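Local coordinates for aldo-keto reductase family 1 member C1 (PDB 1QWK), which probably works as an NADPH-dependent aldose reductase, an enzyme of the aldo-keto reductase family built on a TIM barrel, at residues V248-A253 with C258-K263. Sequence-based numbering, arbitrary orientation.
Sequences VLLRYA and CAILPK
I260 meets L250 and A253 where helix 245-255 packs on strand 259-261, the eighth parallel strand of the aldo-keto reductase TIM barrel. Apolar packing is tightest at the two branches of I260: CG2 reaches CB of A253 at 3.6 Å, and CD1 lies 3.8 Å from CB of L250. The CG1-CD1 arm reaches L250 because CG1 stands between the backbone N and the carbonyl carbon (chi1 59°) and the arm is extended beyond it, while CG2 is turned anti to that carbon and drops against the alanine. The I260 and L250 side chains cross at about a right angle. A valine in place of I260 has no CD1, which would probably open a gap beside CB and CD2 of L250. Contact thins toward P262, whose CB is 4.4 Å from L250 CD2. A259 and L261 point away from the helix and touch T199 of strand 197-201, whereas R251, whose CB is directed away from the strand, is partly exposed and forms a salt bridge with D255. At the turn, one backbone bond ties the segments: C258 N donates to A253 O over 3.2 Å, with an N-H...O angle of 149°.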
loop_
_atom_site.group_PDB
_atom_site.type_symbol
_atom_site.label_atom_id
_atom_site.label_comp_id
_atom_site.label_asym_id
_atom_site.label_seq_id
_atom_site.Cartn_x
_atom_site.Cartn_y
_atom_site.Cartn_z
ATOM N N VAL A 248 -7.369 -6.523 14.810
ATOM C CA VAL A 248 -6.392 -6.037 15.775
ATOM C C VAL A 248 -5.096 -5.641 15.050
ATOM O O VAL A 248 -4.501 -4.608 15.358
ATOM C CB VAL A 248 -6.092 -7.108 16.852
ATOM C CG1 VAL A 248 -4.924 -6.665 17.725
ATOM C CG2 VAL A 248 -7.329 -7.324 17.723
ATOM N N LEU A 249 -4.660 -6.452 14.087
ATOM C CA LEU A 249 -3.443 -6.134 13.335
ATOM C C LEU A 249 -3.607 -4.847 12.524
ATOM O O LEU A 249 -2.671 -4.056 12.397
ATOM C CB LEU A 249 -3.076 -7.285 12.395
ATOM C CG LEU A 249 -2.572 -8.562 13.071
ATOM C CD1 LEU A 249 -2.265 -9.600 12.004
ATOM C CD2 LEU A 249 -1.322 -8.261 13.898
ATOM N N LEU A 250 -4.797 -4.639 11.970
ATOM C CA LEU A 250 -5.052 -3.432 11.195
ATOM C C LEU A 250 -5.078 -2.214 12.116
ATOM O O LEU A 250 -4.503 -1.174 11.790
ATOM C CB LEU A 250 -6.381 -3.548 10.439
ATOM C CG LEU A 250 -6.431 -4.681 9.406
ATOM C CD1 LEU A 250 -7.800 -4.715 8.738
ATOM C CD2 LEU A 250 -5.331 -4.477 8.364
ATOM N N ARG A 251 -5.729 -2.347 13.271
ATOM C CA ARG A 251 -5.808 -1.243 14.221
ATOM C C ARG A 251 -4.413 -0.920 14.745
ATOM O O ARG A 251 -4.096 0.235 15.022
ATOM C CB ARG A 251 -6.742 -1.590 15.390
ATOM C CG ARG A 251 -7.092 -0.391 16.262
ATOM C CD ARG A 251 -7.984 0.603 15.518
ATOM N NE ARG A 251 -7.653 1.980 15.861
ATOM C CZ ARG A 251 -8.293 3.053 15.402
ATOM N NH1 ARG A 251 -9.317 2.921 14.573
ATOM N NH2 ARG A 251 -7.892 4.268 15.760
ATOM N N TYR A 252 -3.579 -1.947 14.874
ATOM C CA TYR A 252 -2.210 -1.752 15.340
ATOM C C TYR A 252 -1.506 -0.767 14.407
ATOM O O TYR A 252 -0.926 0.223 14.852
ATOM C CB TYR A 252 -1.457 -3.083 15.336
ATOM C CG TYR A 252 0.044 -2.922 15.429
ATOM C CD1 TYR A 252 0.661 -2.621 16.643
ATOM C CD2 TYR A 252 0.846 -3.035 14.288
ATOM C CE1 TYR A 252 2.041 -2.433 16.718
ATOM C CE2 TYR A 252 2.224 -2.847 14.352
ATOM C CZ TYR A 252 2.813 -2.547 15.569
ATOM O OH TYR A 252 4.174 -2.355 15.632
ATOM N N ALA A 253 -1.560 -1.045 13.108
ATOM C CA ALA A 253 -0.917 -0.176 12.129
ATOM C C ALA A 253 -1.523 1.227 12.133
ATOM O O ALA A 253 -0.806 2.221 12.025
ATOM C CB ALA A 253 -1.021 -0.790 10.735
ATOM N N CYS A 258 -0.196 5.077 10.718
ATOM C CA CYS A 258 -0.097 4.759 9.295
ATOM C C CYS A 258 -1.443 4.536 8.630
ATOM O O CYS A 258 -2.452 4.309 9.296
ATOM C CB CYS A 258 0.719 3.480 9.087
ATOM S SG CYS A 258 2.351 3.469 9.833
ATOM N N ALA A 259 -1.448 4.613 7.304
ATOM C CA ALA A 259 -2.649 4.322 6.539
ATOM C C ALA A 259 -2.451 2.834 6.238
ATOM O O ALA A 259 -1.317 2.341 6.286
ATOM C CB ALA A 259 -2.682 5.130 5.248
ATOM N N ILE A 260 -3.526 2.114 5.936
ATOM C CA ILE A 260 -3.420 0.679 5.666
ATOM C C ILE A 260 -4.072 0.252 4.357
ATOM O O ILE A 260 -5.015 0.887 3.884
ATOM C CB ILE A 260 -4.048 -0.150 6.810
ATOM C CG1 ILE A 260 -5.524 0.219 6.982
ATOM C CG2 ILE A 260 -3.268 0.088 8.106
ATOM C CD1 ILE A 260 -6.245 -0.561 8.090
ATOM N N LEU A 261 -3.562 -0.843 3.793
ATOM C CA LEU A 261 -4.045 -1.397 2.529
ATOM C C LEU A 261 -4.265 -2.909 2.566
ATOM O O LEU A 261 -3.519 -3.658 1.940
ATOM C CB LEU A 261 -3.052 -1.090 1.401
ATOM C CG LEU A 261 -2.841 0.365 0.999
ATOM C CD1 LEU A 261 -1.742 0.456 -0.066
ATOM C CD2 LEU A 261 -4.145 0.944 0.475
ATOM N N PRO A 262 -5.281 -3.379 3.306
ATOM C CA PRO A 262 -5.543 -4.824 3.367
ATOM C C PRO A 262 -5.794 -5.361 1.950
ATOM O O PRO A 262 -6.525 -4.740 1.171
ATOM C CB PRO A 262 -6.778 -4.911 4.268
ATOM C CG PRO A 262 -7.461 -3.583 4.053
ATOM C CD PRO A 262 -6.289 -2.628 4.071
ATOM N N LYS A 263 -5.193 -6.511 1.634
ATOM C CA LYS A 263 -5.293 -7.137 0.307
ATOM C C LYS A 263 -6.495 -8.051 0.063
ATOM O O LYS A 263 -6.748 -8.456 -1.075
ATOM C CB LYS A 263 -4.020 -7.943 0.010
ATOM C CG LYS A 263 -3.835 -9.169 0.909
ATOM C CD LYS A 263 -2.660 -10.036 0.471
ATOM C CE LYS A 263 -2.477 -11.243 1.383
ATOM N NZ LYS A 263 -1.355 -12.129 0.939
#